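Local coordinates for chinitase A (Streptomyces coelicolor, PDB 3EBV), which probably hydrolyses chitin as an endochitinase, this chain being the family 18 glycosyl hydrolase domain of a longer protein, at residues A132-S137 / K170-V175; N122-T127 / G160-T165; G45-N50 / N102-V107; D114-D119 / M144-A149. All blocks are in the same frame, centred on the assembly; numbering follows the deposited sequence.

Contact 1: residues A132-S137 / K170-V175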
loop_
_atom_site.group_PDB
_atom_site.type_symbol
_atom_site.label_atom_id
_atom_site.label_comp_id
_atom_site.label_asym_id
_atom_site.label_seq_id
_atom_site.Cartn_x
_atom_site.Cartn_y
_atom_site.Cartn_z
ATOM N N ALA A 132 -7.941 16.862 3.874
ATOM C CA ALA A 132 -8.276 15.781 4.830
ATOM C C ALA A 132 -7.026 15.225 5.513
ATOM O O ALA A 132 -6.981 15.008 6.732
ATOM C CB ALA A 132 -9.053 14.672 4.139
ATOM N N LEU A 133 -5.991 14.981 4.711
ATOM C CA LEU A 133 -4.776 14.406 5.266
ATOM C C LEU A 133 -4.038 15.378 6.223
ATOM O O LEU A 133 -3.422 14.939 7.203
ATOM C CB LEU A 133 -3.819 13.894 4.148
ATOM C CG LEU A 133 -4.374 12.657 3.423
ATOM C CD1 LEU A 133 -3.437 12.354 2.225
ATOM C CD2 LEU A 133 -4.506 11.439 4.335
ATOM N N ARG A 134 -4.066 16.679 5.900
ATOM C CA ARG A 134 -3.471 17.649 6.840
ATOM C C ARG A 134 -4.261 17.711 8.146
ATOM O O ARG A 134 -3.658 17.799 9.211
ATOM C CB ARG A 134 -3.394 19.037 6.185
ATOM C CG ARG A 134 -2.343 19.122 5.041
ATOM C CD ARG A 134 -0.976 18.796 5.505
ATOM N NE ARG A 134 0.003 18.954 4.419
ATOM C CZ ARG A 134 1.313 18.709 4.523
ATOM N NH1 ARG A 134 1.840 18.226 5.654
ATOM N NH2 ARG A 134 2.116 18.896 3.460
ATOM N N ALA A 135 -5.583 17.644 8.035
ATOM C CA ALA A 135 -6.422 17.620 9.273
ATOM C C ALA A 135 -6.102 16.382 10.123
ATOM O O ALA A 135 -5.951 16.440 11.353
ATOM C CB ALA A 135 -7.884 17.670 8.910
ATOM N N LEU A 136 -5.965 15.233 9.454
ATOM C CA LEU A 136 -5.639 13.976 10.138
ATOM C C LEU A 136 -4.255 14.035 10.752
ATOM O O LEU A 136 -4.048 13.644 11.904
ATOM C CB LEU A 136 -5.720 12.805 9.147
ATOM C CG LEU A 136 -5.439 11.413 9.708
ATOM C CD1 LEU A 136 -6.294 11.028 10.936
ATOM C CD2 LEU A 136 -5.596 10.337 8.583
ATOM N N SER A 137 -3.263 14.514 9.987
ATOM C CA SER A 137 -1.911 14.663 10.495
ATOM C C SER A 137 -1.839 15.572 11.757
ATOM O O SER A 137 -1.060 15.304 12.672
ATOM C CB SER A 137 -0.999 15.231 9.366
ATOM O OG SER A 137 0.342 15.427 9.770
ATOM N N LYS A 170 4.058 15.466 0.742
ATOM C CA LYS A 170 5.312 14.725 0.724
ATOM C C LYS A 170 6.015 14.658 2.073
ATOM O O LYS A 170 6.616 13.651 2.438
ATOM C CB LYS A 170 6.239 15.332 -0.341
ATOM C CG LYS A 170 7.571 14.648 -0.431
ATOM C CD LYS A 170 8.442 15.245 -1.520
ATOM C CE LYS A 170 9.710 14.388 -1.712
ATOM N NZ LYS A 170 10.754 15.123 -2.551
ATOM N N ASP A 171 5.938 15.759 2.833
ATOM C CA ASP A 171 6.638 15.802 4.130
ATOM C C ASP A 171 6.006 14.911 5.221
ATOM O O ASP A 171 6.645 14.704 6.266
ATOM C CB ASP A 171 6.658 17.246 4.620
ATOM C CG ASP A 171 5.266 17.830 4.647
ATOM O OD1 ASP A 171 4.699 18.064 3.562
ATOM O OD2 ASP A 171 4.716 18.020 5.722
ATOM N N ILE A 172 4.808 14.362 4.974
ATOM C CA ILE A 172 4.175 13.442 5.942
ATOM C C ILE A 172 3.898 12.050 5.343
ATOM O O ILE A 172 3.312 11.182 6.006
ATOM C CB ILE A 172 2.852 14.000 6.533
ATOM C CG1 ILE A 172 1.852 14.384 5.456
ATOM C CG2 ILE A 172 3.169 15.204 7.460
ATOM C CD1 ILE A 172 0.423 14.641 6.015
ATOM N N LEU A 173 4.326 11.848 4.087
ATOM C CA LEU A 173 4.059 10.621 3.344
ATOM C C LEU A 173 5.138 9.572 3.630
ATOM O O LEU A 173 6.355 9.846 3.469
ATOM C CB LEU A 173 4.062 10.963 1.865
ATOM C CG LEU A 173 3.977 9.806 0.892
ATOM C CD1 LEU A 173 2.595 9.106 0.925
ATOM C CD2 LEU A 173 4.226 10.419 -0.526
ATOM N N THR A 174 4.712 8.360 4.015
ATOM C CA THR A 174 5.658 7.260 4.214
ATOM C C THR A 174 6.050 6.616 2.868
ATOM O O THR A 174 7.226 6.678 2.467
ATOM C CB THR A 174 5.080 6.190 5.158
ATOM O OG1 THR A 174 4.617 6.863 6.365
ATOM C CG2 THR A 174 6.138 5.161 5.501
ATOM N N VAL A 175 5.051 6.046 2.170
ATOM C CA VAL A 175 5.369 5.379 0.899
ATOM C C VAL A 175 4.139 5.259 0.039
ATOM O O VAL A 175 3.015 5.054 0.529
ATOM C CB VAL A 175 6.027 3.986 1.142
ATOM C CG1 VAL A 175 5.130 3.058 1.984
ATOM C CG2 VAL A 175 6.412 3.307 -0.153
#
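Residues 132-137 are a run of helix 126-140, while 170-175 form an irregular loop that follows helix 161-168 and leads into strand 175-179. The two backbones stay well apart, with Ser-137 CA and Ile-172 CA the closest such pair at 7.7 Å, so side chains have to bridge the gap. The longest reach is made by Arg-134. Its chain starts beside the backbone N, bends at chi2 (-59°) and then runs straight, bringing the guanidinium end-on to the carboxylate of Asp-171. Arg-134 NH2 bonds to Asp-171 OD1 at 2.7 Å, and Arg-134 NH1 to Asp-171 OD2 at 2.9 Å. Each oxygen offers its syn lone pair and lies in the guanidinium plane, and both N-H bonds are close to straight. With the two planes only 21° apart, this is a two-pronged salt bridge that fixes the rotation of both groups. NH2 also donates to Asn-168 O, so the same arginine holds the end of the preceding helix.

Next to the charged pair sits Ile-172. Ile-172 CG2 meets Ser-137 OG at 3.7 Å and also approaches NH1 of Arg-134, from an oblique direction. The other branch brings Ile-172 CD1 to Ser-137 CB, again at 3.7 Å. Further inward, Ile-172 and Leu-133 both pack on Leu-146 of the neighbouring strand. The arrangement belongs to the TIM barrel of family 18: an outer helix is pinned to an alpha-to-beta loop at the end of the barrel where the parallel strands begin.

Contact 2: residues N122-T127 / G160-T165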
loop_
_atom_site.group_PDB
_atom_site.type_symbol
_atom_site.label_atom_id
_atom_site.label_comp_id
_atom_site.label_asym_id
_atom_site.label_seq_id
_atom_site.Cartn_x
_atom_site.Cartn_y
_atom_site.Cartn_z
ATOM N N ASN A 122 -12.444 4.734 -6.377
ATOM C CA ASN A 122 -13.656 5.324 -6.963
ATOM C C ASN A 122 -13.479 6.818 -7.178
ATOM O O ASN A 122 -14.465 7.572 -7.271
ATOM C CB ASN A 122 -14.890 5.040 -6.084
ATOM C CG ASN A 122 -14.744 5.593 -4.667
ATOM O OD1 ASN A 122 -13.641 5.616 -4.107
ATOM N ND2 ASN A 122 -15.870 5.982 -4.050
ATOM N N GLY A 123 -12.216 7.249 -7.240
ATOM C CA GLY A 123 -11.882 8.662 -7.468
ATOM C C GLY A 123 -11.012 9.203 -6.338
ATOM O O GLY A 123 -11.105 8.751 -5.177
ATOM N N LEU A 124 -10.175 10.183 -6.667
ATOM C CA LEU A 124 -9.327 10.835 -5.668
ATOM C C LEU A 124 -9.258 12.324 -6.045
ATOM O O LEU A 124 -8.743 12.683 -7.109
ATOM C CB LEU A 124 -7.947 10.179 -5.646
ATOM C CG LEU A 124 -7.003 10.378 -4.454
ATOM C CD1 LEU A 124 -6.596 11.847 -4.315
ATOM C CD2 LEU A 124 -7.531 9.737 -3.157
ATOM N N ASN A 125 -9.772 13.176 -5.156
ATOM C CA ASN A 125 -9.811 14.626 -5.431
ATOM C C ASN A 125 -8.666 15.268 -4.629
ATOM O O ASN A 125 -8.696 15.257 -3.381
ATOM C CB ASN A 125 -11.166 15.172 -4.945
ATOM C CG ASN A 125 -11.324 16.646 -5.219
ATOM O OD1 ASN A 125 -10.417 17.425 -4.908
ATOM N ND2 ASN A 125 -12.425 17.026 -5.844
ATOM N N PRO A 126 -7.614 15.763 -5.317
ATOM C CA PRO A 126 -6.454 16.252 -4.559
ATOM C C PRO A 126 -6.736 17.497 -3.707
ATOM O O PRO A 126 -6.081 17.687 -2.674
ATOM C CB PRO A 126 -5.399 16.581 -5.636
ATOM C CG PRO A 126 -6.152 16.599 -6.907
ATOM C CD PRO A 126 -7.418 15.789 -6.770
ATOM N N THR A 127 -7.720 18.303 -4.127
ATOM C CA THR A 127 -8.025 19.505 -3.338
ATOM C C THR A 127 -8.496 19.037 -1.961
ATOM O O THR A 127 -8.011 19.560 -0.942
ATOM C CB THR A 127 -9.070 20.368 -4.048
ATOM O OG1 THR A 127 -8.510 20.928 -5.238
ATOM C CG2 THR A 127 -9.555 21.529 -3.136
ATOM N N GLY A 160 -1.677 13.295 -12.050
ATOM C CA GLY A 160 -2.676 12.330 -11.561
ATOM C C GLY A 160 -3.159 12.763 -10.180
ATOM O O GLY A 160 -2.381 13.334 -9.424
ATOM N N GLY A 161 -4.405 12.450 -9.836
ATOM C CA GLY A 161 -4.945 12.883 -8.526
ATOM C C GLY A 161 -4.148 12.339 -7.357
ATOM O O GLY A 161 -3.786 13.094 -6.434
ATOM N N TYR A 162 -3.853 11.032 -7.354
ATOM C CA TYR A 162 -2.956 10.485 -6.336
ATOM C C TYR A 162 -1.573 11.155 -6.332
ATOM O O TYR A 162 -1.002 11.428 -5.285
ATOM C CB TYR A 162 -2.772 8.955 -6.505
ATOM C CG TYR A 162 -3.777 8.105 -5.774
ATOM C CD1 TYR A 162 -5.003 7.789 -6.355
ATOM C CD2 TYR A 162 -3.461 7.602 -4.517
ATOM C CE1 TYR A 162 -5.958 6.968 -5.659
ATOM C CE2 TYR A 162 -4.367 6.760 -3.827
ATOM C CZ TYR A 162 -5.607 6.472 -4.419
ATOM O OH TYR A 162 -6.467 5.682 -3.667
ATOM N N PHE A 163 -1.007 11.400 -7.526
ATOM C CA PHE A 163 0.336 11.909 -7.607
ATOM C C PHE A 163 0.361 13.344 -7.024
ATOM O O PHE A 163 1.248 13.661 -6.224
ATOM C CB PHE A 163 0.842 11.848 -9.068
ATOM C CG PHE A 163 2.343 11.714 -9.200
ATOM C CD1 PHE A 163 2.890 10.901 -10.226
ATOM C CD2 PHE A 163 3.218 12.357 -8.333
ATOM C CE1 PHE A 163 4.319 10.790 -10.365
ATOM C CE2 PHE A 163 4.646 12.247 -8.466
ATOM C CZ PHE A 163 5.167 11.449 -9.513
ATOM N N GLN A 164 -0.621 14.159 -7.419
ATOM C CA GLN A 164 -0.675 15.550 -6.918
ATOM C C GLN A 164 -0.814 15.546 -5.395
ATOM O O GLN A 164 -0.152 16.307 -4.710
ATOM C CB GLN A 164 -1.856 16.283 -7.517
ATOM C CG GLN A 164 -1.864 17.777 -7.165
ATOM C CD GLN A 164 -0.623 18.492 -7.603
ATOM O OE1 GLN A 164 0.260 18.850 -6.764
ATOM N NE2 GLN A 164 -0.510 18.695 -8.929
ATOM N N THR A 165 -1.667 14.642 -4.889
ATOM C CA THR A 165 -1.879 14.541 -3.437
ATOM C C THR A 165 -0.597 14.147 -2.749
ATOM O O THR A 165 -0.161 14.752 -1.757
ATOM C CB THR A 165 -3.020 13.576 -3.092
ATOM O OG1 THR A 165 -4.205 13.979 -3.785
ATOM C CG2 THR A 165 -3.302 13.546 -1.551
#
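The Tyr-162 ring carries Leu-124 over one face. CG of Leu-124 stands 3.9 Å from the ring centroid of Tyr-162, offset toward the rim on the CE1 side, in a CH-pi contact only 19° off the ring normal. CD2 of the leucine lies on the same side of the ring, the side chain crossing the tyrosine at about a right angle. At the far end of the ring, OH bonds to Leu-120 O and more weakly to Ile-118 O, which fixes the ring against the end of strand 115-120. A leucine at Tyr-162 would have neither the flat face nor the hydroxyl, and Leu-124 would probably be less well packed and the helix start less firmly held to strand 115-120.

Leu-124 CD1 turns the other way and meets Thr-165 OG1 tip to tip at 3.2 Å. Pro-126 closes in on the same hydroxyl, its CB 3.4 Å from Thr-165 OG1, and the same CB also rests on Gln-164 CB. Gly-161 lies so close beneath the loop that a beta carbon there would run into Leu-124 O.

The hydroxyl of Thr-165 is committed to its own helix. Thr-165 OG1 donates to Gly-161 O at 2.8 Å, from above the carbonyl plane, and that oxygen also takes the backbone N-H of Thr-165. With its proton turned inward, the threonine presents an oxygen to carbon neighbours, and the two segments hold together by shape and apolar packing.

Contact 3: residues G45-N50 / N102-V107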
loop_
_atom_site.group_PDB
_atom_site.type_symbol
_atom_site.label_atom_id
_atom_site.label_comp_id
_atom_site.label_asym_id
_atom_site.label_seq_id
_atom_site.Cartn_x
_atom_site.Cartn_y
_atom_site.Cartn_z
ATOM N N GLY A 45 -17.579 11.069 3.469
ATOM C CA GLY A 45 -16.173 11.070 3.884
ATOM C C GLY A 45 -15.815 10.210 5.083
ATOM O O GLY A 45 -14.646 9.953 5.351
ATOM N N ALA A 46 -16.834 9.794 5.869
ATOM C CA ALA A 46 -16.575 9.124 7.121
ATOM C C ALA A 46 -16.314 7.630 6.931
ATOM O O ALA A 46 -16.854 7.012 6.020
ATOM C CB ALA A 46 -17.782 9.328 8.103
ATOM N N VAL A 47 -15.512 7.051 7.805
ATOM C CA VAL A 47 -15.318 5.609 7.765
ATOM C C VAL A 47 -15.541 4.998 9.126
ATOM O O VAL A 47 -15.570 5.693 10.157
ATOM C CB VAL A 47 -13.887 5.228 7.275
ATOM C CG1 VAL A 47 -13.653 5.815 5.872
ATOM C CG2 VAL A 47 -12.804 5.591 8.315
ATOM N N THR A 48 -15.666 3.676 9.132
ATOM C CA THR A 48 -15.669 2.935 10.375
ATOM C C THR A 48 -14.970 1.598 10.114
ATOM O O THR A 48 -14.749 1.208 8.951
ATOM C CB THR A 48 -17.142 2.735 10.907
ATOM O OG1 THR A 48 -17.100 2.250 12.252
ATOM C CG2 THR A 48 -17.907 1.785 10.027
ATOM N N PHE A 49 -14.581 0.934 11.187
ATOM C CA PHE A 49 -14.015 -0.387 11.052
ATOM C C PHE A 49 -14.814 -1.371 11.901
ATOM O O PHE A 49 -15.080 -1.098 13.082
ATOM C CB PHE A 49 -12.564 -0.393 11.510
ATOM C CG PHE A 49 -11.929 -1.765 11.452
ATOM C CD1 PHE A 49 -11.685 -2.380 10.219
ATOM C CD2 PHE A 49 -11.606 -2.449 12.620
ATOM C CE1 PHE A 49 -11.124 -3.641 10.169
ATOM C CE2 PHE A 49 -11.041 -3.718 12.563
ATOM C CZ PHE A 49 -10.789 -4.303 11.346
ATOM N N ASN A 50 -15.163 -2.496 11.292
ATOM C CA ASN A 50 -15.909 -3.545 11.979
ATOM C C ASN A 50 -15.186 -4.866 11.735
ATOM O O ASN A 50 -15.238 -5.380 10.598
ATOM C CB ASN A 50 -17.329 -3.606 11.404
ATOM C CG ASN A 50 -18.147 -2.341 11.710
ATOM O OD1 ASN A 50 -18.275 -1.944 12.871
ATOM N ND2 ASN A 50 -18.692 -1.712 10.675
ATOM N N ASN A 102 -11.660 13.078 11.067
ATOM C CA ASN A 102 -12.232 12.732 12.383
ATOM C C ASN A 102 -12.444 11.229 12.556
ATOM O O ASN A 102 -12.084 10.652 13.596
ATOM C CB ASN A 102 -13.564 13.461 12.597
ATOM C CG ASN A 102 -13.377 14.940 12.942
ATOM O OD1 ASN A 102 -12.307 15.350 13.365
ATOM N ND2 ASN A 102 -14.433 15.732 12.758
ATOM N N SER A 103 -13.035 10.607 11.539
ATOM C CA SER A 103 -13.400 9.192 11.653
ATOM C C SER A 103 -12.177 8.286 11.559
ATOM O O SER A 103 -12.062 7.318 12.290
ATOM C CB SER A 103 -14.476 8.816 10.654
ATOM O OG SER A 103 -14.013 8.997 9.322
ATOM N N VAL A 104 -11.244 8.592 10.644
ATOM C CA VAL A 104 -10.025 7.806 10.604
ATOM C C VAL A 104 -9.251 7.882 11.923
ATOM O O VAL A 104 -8.755 6.863 12.431
ATOM C CB VAL A 104 -9.110 8.206 9.374
ATOM C CG1 VAL A 104 -7.730 7.525 9.469
ATOM C CG2 VAL A 104 -9.831 7.851 8.081
ATOM N N TYR A 105 -9.150 9.085 12.507
ATOM C CA TYR A 105 -8.419 9.208 13.759
ATOM C C TYR A 105 -9.145 8.441 14.901
ATOM O O TYR A 105 -8.486 7.795 15.697
ATOM C CB TYR A 105 -8.239 10.680 14.106
ATOM C CG TYR A 105 -7.358 10.860 15.302
ATOM C CD1 TYR A 105 -6.011 10.488 15.280
ATOM C CD2 TYR A 105 -7.868 11.415 16.479
ATOM C CE1 TYR A 105 -5.207 10.670 16.380
ATOM C CE2 TYR A 105 -7.067 11.593 17.580
ATOM C CZ TYR A 105 -5.753 11.230 17.534
ATOM O OH TYR A 105 -4.953 11.415 18.645
ATOM N N SER A 106 -10.473 8.481 14.897
ATOM C CA SER A 106 -11.273 7.736 15.886
ATOM C C SER A 106 -10.980 6.240 15.752
ATOM O O SER A 106 -10.796 5.541 16.754
ATOM C CB SER A 106 -12.760 8.008 15.670
ATOM O OG SER A 106 -13.527 7.287 16.640
ATOM N N VAL A 107 -10.910 5.742 14.513
ATOM C CA VAL A 107 -10.618 4.310 14.284
ATOM C C VAL A 107 -9.199 3.970 14.721
ATOM O O VAL A 107 -8.931 2.929 15.363
ATOM C CB VAL A 107 -10.834 3.941 12.787
ATOM C CG1 VAL A 107 -10.246 2.571 12.429
ATOM C CG2 VAL A 107 -12.315 3.994 12.466
#
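Ser-103 takes the crowded rotamer, OG between the backbone N and the carbonyl carbon (chi1 62°), which sets the hydroxyl across from the backbone of 45-50. Val-47 turns CG1 anti to its carbonyl carbon (chi1 -59°), which leaves CG2 in the crowded position between the backbone N and the carbonyl carbon, and this methyl is the one that faces helix 94-111. Phe-49 has CG anti to its backbone N, so CB stays at the interface while the ring leads away to an edge-to-face meeting with Tyr-111.

The polar link is a single bond: Val-47 N donates to Ser-103 OG at 2.9 Å, with an N-H...O angle of 162°. The hydroxyl is also bonded to Asn-99 O one turn back, so it relays between the helix backbone and the N-H of the strand. Ala-46 CA presses on the same oxygen, 3.4 Å from Ser-103 OG. An alanine at Ser-103 would lack the acceptor, which would probably loosen the hold of strand 47-48 on the helix.

Apolar contacts continue along the helix. Val-47 CG2 touches Val-104 CG2 at 3.7 Å, the two side chains crossing obliquely. One turn on, Val-107 straddles the strand end, CG1 lying 3.9 Å from Phe-49 CB and CG2 lying 4.1 Å from Thr-48 CA.

Strand 47-48 is a short antiparallel addition beside strand 32-40, with Thr-48 bonded through its backbone to Asp-39. On its helix-facing side, one serine hydroxyl satisfies a backbone N-H while valine methyls fill in around it, so the contact combines one directional bond with close apolar packing.

Contact 4: residues D114-D119 / M144-A149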
loop_
_atom_site.group_PDB
_atom_site.type_symbol
_atom_site.label_atom_id
_atom_site.label_comp_id
_atom_site.label_asym_id
_atom_site.label_seq_id
_atom_site.Cartn_x
_atom_site.Cartn_y
_atom_site.Cartn_z
ATOM N N ASP A 114 -1.320 2.613 13.673
ATOM C CA ASP A 114 -0.251 3.588 13.502
ATOM C C ASP A 114 -0.521 4.656 12.445
ATOM O O ASP A 114 0.259 5.609 12.327
ATOM C CB ASP A 114 1.062 2.876 13.185
ATOM C CG ASP A 114 1.463 1.948 14.290
ATOM O OD1 ASP A 114 1.781 2.488 15.392
ATOM O OD2 ASP A 114 1.407 0.713 14.106
ATOM N N GLY A 115 -1.600 4.500 11.683
ATOM C CA GLY A 115 -1.850 5.411 10.564
ATOM C C GLY A 115 -2.817 4.801 9.589
ATOM O O GLY A 115 -3.619 3.907 9.947
ATOM N N VAL A 116 -2.728 5.282 8.334
ATOM C CA VAL A 116 -3.770 5.044 7.364
ATOM C C VAL A 116 -3.111 4.752 6.007
ATOM O O VAL A 116 -2.015 5.285 5.692
ATOM C CB VAL A 116 -4.740 6.265 7.230
ATOM C CG1 VAL A 116 -3.999 7.546 6.735
ATOM C CG2 VAL A 116 -5.942 5.927 6.365
ATOM N N ASP A 117 -3.811 3.918 5.216
ATOM C CA ASP A 117 -3.436 3.674 3.801
ATOM C C ASP A 117 -4.579 4.154 2.951
ATOM O O ASP A 117 -5.756 3.851 3.208
ATOM C CB ASP A 117 -3.240 2.170 3.567
ATOM C CG ASP A 117 -3.076 1.814 2.072
ATOM O OD1 ASP A 117 -2.074 2.317 1.459
ATOM O OD2 ASP A 117 -3.932 1.073 1.515
ATOM N N ILE A 118 -4.272 4.978 1.950
ATOM C CA ILE A 118 -5.294 5.487 1.057
ATOM C C ILE A 118 -5.397 4.602 -0.166
ATOM O O ILE A 118 -4.496 4.603 -1.018
ATOM C CB ILE A 118 -4.954 6.972 0.632
ATOM C CG1 ILE A 118 -4.660 7.852 1.884
ATOM C CG2 ILE A 118 -6.033 7.536 -0.318
ATOM C CD1 ILE A 118 -5.841 7.929 2.876
ATOM N N ASP A 119 -6.509 3.893 -0.271
ATOM C CA ASP A 119 -6.748 2.973 -1.366
ATOM C C ASP A 119 -8.155 3.184 -1.950
ATOM O O ASP A 119 -8.839 2.205 -2.306
ATOM C CB ASP A 119 -6.555 1.517 -0.898
ATOM C CG ASP A 119 -6.623 0.518 -2.034
ATOM O OD1 ASP A 119 -6.433 0.879 -3.223
ATOM O OD2 ASP A 119 -6.901 -0.663 -1.709
HETATM N N MSE A 144 2.844 9.541 12.454
HETATM C CA MSE A 144 1.783 8.796 11.739
HETATM C C MSE A 144 2.348 8.152 10.463
HETATM O O MSE A 144 3.112 8.771 9.718
HETATM C CB MSE A 144 0.608 9.689 11.367
HETATM C CG MSE A 144 -0.584 8.882 10.852
HETATM SE SE MSE A 144 -2.057 9.965 10.304
HETATM C CE MSE A 144 -1.231 10.788 8.713
ATOM N N ILE A 145 1.997 6.892 10.259
ATOM C CA ILE A 145 2.313 6.212 8.994
ATOM C C ILE A 145 1.239 6.586 7.992
ATOM O O ILE A 145 0.023 6.481 8.261
ATOM C CB ILE A 145 2.336 4.687 9.191
ATOM C CG1 ILE A 145 3.412 4.279 10.217
ATOM C CG2 ILE A 145 2.508 3.945 7.827
ATOM C CD1 ILE A 145 4.866 4.617 9.834
ATOM N N LEU A 146 1.687 6.990 6.781
ATOM C CA LEU A 146 0.736 7.378 5.737
ATOM C C LEU A 146 1.214 6.692 4.453
ATOM O O LEU A 146 2.316 7.001 3.951
ATOM C CB LEU A 146 0.708 8.911 5.533
ATOM C CG LEU A 146 -0.095 9.369 4.293
ATOM C CD1 LEU A 146 -1.555 8.919 4.290
ATOM C CD2 LEU A 146 0.039 10.923 4.255
ATOM N N THR A 147 0.400 5.763 3.958
ATOM C CA THR A 147 0.735 5.120 2.679
ATOM C C THR A 147 -0.397 5.361 1.691
ATOM O O THR A 147 -1.510 5.708 2.072
ATOM C CB THR A 147 0.983 3.572 2.873
ATOM O OG1 THR A 147 -0.246 2.918 3.236
ATOM C CG2 THR A 147 2.017 3.303 3.961
HETATM N N MSE A 148 -0.129 5.123 0.394
HETATM C CA MSE A 148 -1.157 5.228 -0.640
HETATM C C MSE A 148 -0.920 4.093 -1.608
HETATM O O MSE A 148 0.250 3.725 -1.820
HETATM C CB MSE A 148 -1.056 6.552 -1.395
HETATM C CG MSE A 148 -1.055 7.769 -0.431
HETATM SE SE MSE A 148 -0.989 9.454 -1.460
HETATM C CE MSE A 148 -2.920 9.736 -1.610
ATOM N N ALA A 149 -2.011 3.579 -2.169
ATOM C CA ALA A 149 -1.936 2.442 -3.106
ATOM C C ALA A 149 -2.688 2.801 -4.401
ATOM O O ALA A 149 -3.704 2.200 -4.766
ATOM C CB ALA A 149 -2.533 1.166 -2.465
#
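Strands 115-119 and 145-148 run parallel, their axes 4.4 Å apart at closest approach and 10° apart in direction, joined by a ladder of five backbone bonds from Ile-145 N to Asp-114 O through to Ala-149 N to Ile-118 O. Gly-115 passes so close to its neighbour that a beta carbon there would strike Ile-145 O.

On one face, Asp-117 and Thr-147 meet at about a right angle. Thr-147 holds its hydroxyl in the crowded position (chi1 67°) and donates from OG1 to Asp-117 OD1 at 2.6 Å, and that oxygen accepts on its anti lone pair. OD2 of Asp-117 is bonded to Tyr-10 and Ser-81, so the buried carboxylate is gripped at both oxygens by three hydroxyls.

The other face is apolar and packs on the outer helices. Val-116 and Leu-146 lie side by side, CG1 of the valine 3.7 Å from CD1 of the leucine. Ile-118 and selenomethionine Met-148 do likewise, with Ile-118 CG2 at 4.0 Å from Met-148 CE.

Asp-119 OD1 comes close to Glu-121 OE2, and such crowding of acids would probably raise the pKa of one of them. Asp-114, Asp-117, Asp-119 and Glu-121 match the DxxDxDxE signature of family 18, whose glutamate is the proton donor in characterised chitinases. The strands flank helix 126-140 in a beta-alpha-beta crossover of the TIM barrel.

From the N terminus, contact 3 closes first, bringing 102-107 of helix 94-111 back to 45-50 beside strand 32-40. The other three come later and all cross: contact 4 runs from 114-119 to 144-149, contact 2 from 122-127 to 160-165, contact 1 from 132-137 to 170-175, each opening before the previous one closes. Together they staple consecutive beta-alpha units of the barrel. Contact 4 is the innermost; Thr-174 and Val-175 of contact 1 extend its sheet, and Tyr-162 and Thr-165 of contact 2 rest on Met-148. Val-104 packs on both Val-116 and Leu-136, tying contact 3 to contacts 4 and 1.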